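Local coordinates for protein HP0721 (Helicobacter pylori, PDB 2XRH), which is a secreted protein of unknown function from the DUF1104 family, whose truncated form binds nicotinic acid in a pocket, at residues A[23-28]-A[62-67]; A[29-34]-A[78-83]. All coordinates share one frame; numbering follows the deposited sequence. Where two conformers were deposited one is given.

Contact 1. Residues A[23-28]-A[62-67]; sequences AGVVAP and TKNTDK
Turned opposite to its own carbonyl carbon (chi1 -76°), CG of Asn64 carries the side-chain amide out beside the helix backbone, where it meets the carbonyl of Ala23. Val25 has a matching first torsion (chi1 -56°), which places its CG1 branch against the stem of the same asparagine. The two residues thus illustrate how one side chain can serve both polar and apolar partners. Asn64 ND2 donates to Ala23 O over 2.8 Å in an almost straight hydrogen bond (173° at the hydrogen). The acceptor lies in the plane of the amide, whereas the donor sits somewhat off the carbonyl plane. The same ND2 also reaches Lys21 O, so two backbone carbonyls hold the amide and limit its rotation. Alongside the amide stem, Val25 CG1 packs on Asn64 CB at 3.5 Å, the two side chains crossing at about a right angle.

Thr65 adds its methyl, with CG2 3.6 Å from Gly24 O and 4.1 Å from Gly24 CA, an approach made over a residue with no side chain of its own. Its hydroxyl is occupied elsewhere, by Ala61 O one turn back and by Arg99. Gly24 itself has a left-handed backbone conformation, with positive phi, and the chain bends sharply there. This side-chain-to-backbone hydrogen bond joins the irregular segment after helix 16-21 to helix 47-65; here it borders the nicotinic acid pocket, to which Gly24 contributes.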
loop_
_atom_site.group_PDB
_atom_site.type_symbol
_atom_site.label_atom_id
_atom_site.label_comp_id
_atom_site.label_asym_id
_atom_site.label_seq_id
_atom_site.Cartn_x
_atom_site.Cartn_y
_atom_site.Cartn_z
ATOM N N ALA A 23 16.278 3.416 -3.951
ATOM C CA ALA A 23 15.101 2.643 -3.539
ATOM C C ALA A 23 13.845 3.482 -3.645
ATOM O O ALA A 23 13.760 4.602 -3.190
ATOM C CB ALA A 23 15.239 2.090 -2.126
ATOM N N GLY A 24 12.856 2.893 -4.281
ATOM C CA GLY A 24 11.541 3.560 -4.479
ATOM C C GLY A 24 11.427 4.427 -5.713
ATOM O O GLY A 24 10.317 4.863 -6.060
ATOM N N VAL A 25 12.540 4.692 -6.392
ATOM C CA VAL A 25 12.568 5.546 -7.583
ATOM C C VAL A 25 12.981 4.820 -8.843
ATOM O O VAL A 25 12.859 5.389 -9.922
ATOM C CB VAL A 25 13.455 6.775 -7.378
ATOM C CG1 VAL A 25 12.992 7.515 -6.181
ATOM C CG2 VAL A 25 14.823 6.406 -7.216
ATOM N N VAL A 26 13.434 3.575 -8.720
ATOM C CA VAL A 26 13.871 2.809 -9.894
ATOM C C VAL A 26 12.632 2.593 -10.782
ATOM O O VAL A 26 11.567 2.324 -10.285
ATOM C CB VAL A 26 14.488 1.443 -9.488
ATOM C CG1 VAL A 26 14.781 0.556 -10.671
ATOM C CG2 VAL A 26 15.764 1.647 -8.657
ATOM N N ALA A 27 12.796 2.725 -12.089
ATOM C CA ALA A 27 11.669 2.576 -13.016
ATOM C C ALA A 27 11.204 1.125 -13.034
ATOM O O ALA A 27 12.017 0.211 -12.894
ATOM C CB ALA A 27 12.067 3.011 -14.415
ATOM N N PRO A 28 9.904 0.895 -13.165
ATOM C CA PRO A 28 9.435 -0.498 -13.244
ATOM C C PRO A 28 10.165 -1.329 -14.293
ATOM O O PRO A 28 10.393 -2.513 -14.073
ATOM C CB PRO A 28 7.952 -0.345 -13.512
ATOM C CG PRO A 28 7.591 0.941 -12.801
ATOM C CD PRO A 28 8.787 1.844 -13.000
ATOM N N THR A 62 11.296 5.117 1.750
ATOM C CA THR A 62 10.341 5.970 2.461
ATOM C C THR A 62 10.522 7.451 2.081
ATOM O O THR A 62 9.588 8.133 1.651
ATOM C CB THR A 62 10.452 5.735 3.962
ATOM O OG1 THR A 62 10.054 4.395 4.240
ATOM C CG2 THR A 62 9.553 6.711 4.741
ATOM N N LYS A 63 11.758 7.932 2.189
ATOM C CA LYS A 63 12.086 9.311 1.875
ATOM C C LYS A 63 11.772 9.674 0.442
ATOM O O LYS A 63 11.312 10.777 0.136
ATOM C CB LYS A 63 13.563 9.543 2.137
ATOM C CG LYS A 63 13.909 9.494 3.594
ATOM C CD LYS A 63 15.359 9.921 3.815
ATOM C CE LYS A 63 16.351 8.768 3.620
ATOM N NZ LYS A 63 17.580 8.918 4.473
ATOM N N ASN A 64 12.045 8.726 -0.443
ATOM C CA ASN A 64 11.913 8.953 -1.868
ATOM C C ASN A 64 10.491 8.918 -2.351
ATOM O O ASN A 64 10.218 9.393 -3.466
ATOM C CB ASN A 64 12.691 7.926 -2.695
ATOM C CG ASN A 64 14.186 8.185 -2.689
ATOM O OD1 ASN A 64 14.592 9.323 -2.599
ATOM N ND2 ASN A 64 15.007 7.124 -2.853
ATOM N N THR A 65 9.589 8.375 -1.540
ATOM C CA THR A 65 8.180 8.256 -1.951
ATOM C C THR A 65 7.185 8.996 -1.059
ATOM O O THR A 65 6.017 9.124 -1.459
ATOM C CB THR A 65 7.758 6.763 -2.095
ATOM O OG1 THR A 65 7.872 6.120 -0.805
ATOM C CG2 THR A 65 8.609 6.069 -3.146
ATOM N N ASP A 66 7.636 9.489 0.104
ATOM C CA ASP A 66 6.765 10.166 1.058
ATOM C C ASP A 66 5.912 11.273 0.461
ATOM O O ASP A 66 4.766 11.428 0.873
ATOM C CB ASP A 66 7.586 10.792 2.231
ATOM C CG ASP A 66 7.748 9.902 3.415
ATOM O OD1 ASP A 66 7.048 8.873 3.540
ATOM O OD2 ASP A 66 8.640 10.264 4.225
ATOM N N LYS A 67 6.472 12.067 -0.452
ATOM C CA LYS A 67 5.787 13.257 -1.025
ATOM C C LYS A 67 5.076 12.956 -2.309
ATOM O O LYS A 67 4.432 13.849 -2.863
ATOM C CB LYS A 67 6.817 14.375 -1.226
ATOM C CG LYS A 67 7.522 14.742 0.091
ATOM C CD LYS A 67 6.643 14.737 1.386
ATOM C CE LYS A 67 7.382 15.149 2.715
ATOM N NZ LYS A 67 8.453 14.178 3.071
#

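Contact 2. Residues A[29-34]-A[78-83]; sequences QDIVDY and KAVKEA. With NIO (nicotinic acid), chain B.
One wall of the nicotinic acid pocket is apolar, and it is built where Ile31, a pocket residue at the start of helix 31-44, meets Val80 and Ala83 of helix 70-86. Ile31 divides its work between branches. CG2 packs on Ala83 CB at 3.7 Å, while CG1 faces Val80 CG1 at 4.0 Å. The other end of the chain turns to the ligand: CD1 comes within 3.6 Å of NIO C1, and CG1 and CD1 sit above the plane at the C1 edge of the pyridine ring, not over its middle. Val80 lies beside the carboxylate, its CG1 4.0 Å from NIO O1, although the polar grip on the ligand comes from Arg76 NH1. One residue further along the helix from Ile31, Val32 CG2, lying opposite to its own carbonyl carbon, rests against Ala83 O at 3.3 Å. No hydrogen bond crosses between the segments; they meet by packing, side chain on side chain and Val32 on the Ala83 carbonyl. The Tyr34 ring stands with its edge toward NIO C1, and its hydroxyl bonds to Leu19 O. The contact therefore lies between helices 31-44 and 70-86, just after the loop 23-28.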
loop_
_atom_site.group_PDB
_atom_site.type_symbol
_atom_site.label_atom_id
_atom_site.label_comp_id
_atom_site.label_asym_id
_atom_site.label_seq_id
_atom_site.Cartn_x
_atom_site.Cartn_y
_atom_site.Cartn_z
ATOM N N GLN A 29 10.500 -0.736 -15.429
ATOM C CA GLN A 29 11.174 -1.472 -16.500
ATOM C C GLN A 29 12.556 -1.983 -16.071
ATOM O O GLN A 29 13.095 -2.850 -16.701
ATOM C CB GLN A 29 11.295 -0.613 -17.764
ATOM C CG GLN A 29 12.211 0.593 -17.580
ATOM C CD GLN A 29 12.112 1.623 -18.666
ATOM O OE1 GLN A 29 12.914 1.635 -19.580
ATOM N NE2 GLN A 29 11.130 2.502 -18.558
ATOM N N ASP A 30 13.109 -1.403 -14.993
ATOM C CA ASP A 30 14.434 -1.770 -14.460
ATOM C C ASP A 30 14.346 -2.507 -13.140
ATOM O O ASP A 30 15.398 -2.903 -12.616
ATOM C CB ASP A 30 15.305 -0.531 -14.258
ATOM C CG ASP A 30 15.581 0.210 -15.548
ATOM O OD1 ASP A 30 15.859 -0.457 -16.576
ATOM O OD2 ASP A 30 15.553 1.469 -15.532
ATOM N N ILE A 31 13.136 -2.806 -12.676
ATOM C CA ILE A 31 12.962 -3.322 -11.326
ATOM C C ILE A 31 13.430 -4.749 -11.147
ATOM O O ILE A 31 13.951 -5.077 -10.088
ATOM C CB ILE A 31 11.521 -3.087 -10.721
ATOM C CG1 ILE A 31 11.607 -2.862 -9.193
ATOM C CG2 ILE A 31 10.508 -4.171 -11.116
ATOM C CD1 ILE A 31 12.304 -1.475 -8.810
ATOM N N VAL A 32 13.259 -5.602 -12.157
ATOM C CA VAL A 32 13.740 -6.977 -12.036
ATOM C C VAL A 32 15.277 -6.993 -11.924
ATOM O O VAL A 32 15.836 -7.661 -11.065
ATOM C CB VAL A 32 13.233 -7.876 -13.211
ATOM C CG1 VAL A 32 13.960 -9.212 -13.253
ATOM C CG2 VAL A 32 11.729 -8.100 -13.054
ATOM N N ASP A 33 15.955 -6.242 -12.765
ATOM C CA ASP A 33 17.392 -6.154 -12.706
ATOM C C ASP A 33 17.866 -5.550 -11.390
ATOM O O ASP A 33 18.821 -6.018 -10.797
ATOM C CB ASP A 33 17.932 -5.320 -13.862
ATOM C CG ASP A 33 17.900 -6.061 -15.209
ATOM O OD1 ASP A 33 17.646 -7.282 -15.254
ATOM O OD2 ASP A 33 18.116 -5.390 -16.230
ATOM N N TYR A 34 17.166 -4.533 -10.906
ATOM C CA TYR A 34 17.522 -3.933 -9.624
ATOM C C TYR A 34 17.398 -4.939 -8.493
ATOM O O TYR A 34 18.288 -5.055 -7.652
ATOM C CB TYR A 34 16.599 -2.752 -9.374
ATOM C CG TYR A 34 16.817 -1.996 -8.066
ATOM C CD1 TYR A 34 17.938 -1.252 -7.825
ATOM C CD2 TYR A 34 15.802 -1.984 -7.103
ATOM C CE1 TYR A 34 18.097 -0.542 -6.617
ATOM C CE2 TYR A 34 15.936 -1.283 -5.934
ATOM C CZ TYR A 34 17.070 -0.568 -5.677
ATOM O OH TYR A 34 17.198 0.135 -4.497
ATOM N N LYS A 78 1.894 -0.969 -8.728
ATOM C CA LYS A 78 1.192 -1.972 -9.554
ATOM C C LYS A 78 2.090 -2.438 -10.708
ATOM O O LYS A 78 2.175 -3.626 -11.039
ATOM C CB LYS A 78 -0.129 -1.438 -10.044
ATOM C CG LYS A 78 -1.172 -1.276 -8.947
ATOM C CD LYS A 78 -2.565 -1.068 -9.559
ATOM C CE LYS A 78 -3.628 -1.026 -8.494
ATOM N NZ LYS A 78 -4.763 -0.064 -8.777
ATOM N N ALA A 79 2.775 -1.501 -11.326
ATOM C CA ALA A 79 3.651 -1.810 -12.437
ATOM C C ALA A 79 4.852 -2.647 -11.946
ATOM O O ALA A 79 5.332 -3.550 -12.639
ATOM C CB ALA A 79 4.103 -0.535 -13.200
ATOM N N VAL A 80 5.361 -2.316 -10.764
ATOM C CA VAL A 80 6.451 -3.051 -10.167
ATOM C C VAL A 80 5.989 -4.493 -9.923
ATOM O O VAL A 80 6.693 -5.433 -10.257
ATOM C CB VAL A 80 6.995 -2.382 -8.874
ATOM C CG1 VAL A 80 7.792 -3.371 -8.068
ATOM C CG2 VAL A 80 7.850 -1.132 -9.230
ATOM N N LYS A 81 4.825 -4.657 -9.350
ATOM C CA LYS A 81 4.307 -5.990 -9.029
ATOM C C LYS A 81 4.223 -6.815 -10.296
ATOM O O LYS A 81 4.660 -7.954 -10.328
ATOM C CB LYS A 81 2.927 -5.875 -8.374
ATOM C CG LYS A 81 2.225 -7.181 -8.080
ATOM C CD LYS A 81 0.928 -7.019 -7.215
ATOM C CE LYS A 81 -0.269 -6.507 -7.984
ATOM N NZ LYS A 81 -1.553 -7.039 -7.463
ATOM N N GLU A 82 3.684 -6.227 -11.341
ATOM C CA GLU A 82 3.573 -6.906 -12.626
ATOM C C GLU A 82 4.898 -7.229 -13.256
ATOM O O GLU A 82 5.076 -8.346 -13.770
ATOM C CB GLU A 82 2.717 -6.077 -13.551
ATOM C CG GLU A 82 1.283 -6.046 -13.154
ATOM C CD GLU A 82 0.705 -7.438 -13.024
ATOM O OE1 GLU A 82 0.741 -8.121 -14.077
ATOM O OE2 GLU A 82 0.249 -7.843 -11.885
ATOM N N ALA A 83 5.841 -6.296 -13.213
ATOM C CA ALA A 83 7.167 -6.553 -13.724
ATOM C C ALA A 83 7.817 -7.709 -12.973
ATOM O O ALA A 83 8.456 -8.551 -13.570
ATOM C CB ALA A 83 8.047 -5.297 -13.686
HETATM N N NIO B . 12.266 -4.084 -5.449
HETATM C C1 NIO B . 11.922 -2.780 -5.506
HETATM C C2 NIO B . 10.671 -2.354 -5.027
HETATM C C3 NIO B . 9.773 -3.253 -4.528
HETATM C C4 NIO B . 10.166 -4.582 -4.483
HETATM C C5 NIO B . 11.415 -4.975 -4.955
HETATM C C6 NIO B . 10.251 -0.935 -5.174
HETATM O O1 NIO B . 9.013 -0.717 -5.319
HETATM O O2 NIO B . 11.109 -0.044 -5.226
#

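In the fold
Contacts 1 and 2, with centres 13 Å apart, approach the nicotinic acid from different sides: Gly24 of contact 1 has its CA 3.7 Å from NIO O2, whereas Ile31 of contact 2 lies above the C1 edge of the ring. The chain passes directly from one to the other, since 23-28 runs straight into 29-34. They also touch: Val26 CG1 is 3.7 Å from Ile31 CD1, and the carbonyl Pro28 O lies 3.7 Å from Ala83 CB. Ala23 CA lies 3.4 Å from Tyr34 OH. Their segments alternate along the chain. The loop before helix 31-44 is tied to helix 47-65 and runs on into helix 31-44, whose first turn packs on helix 70-86.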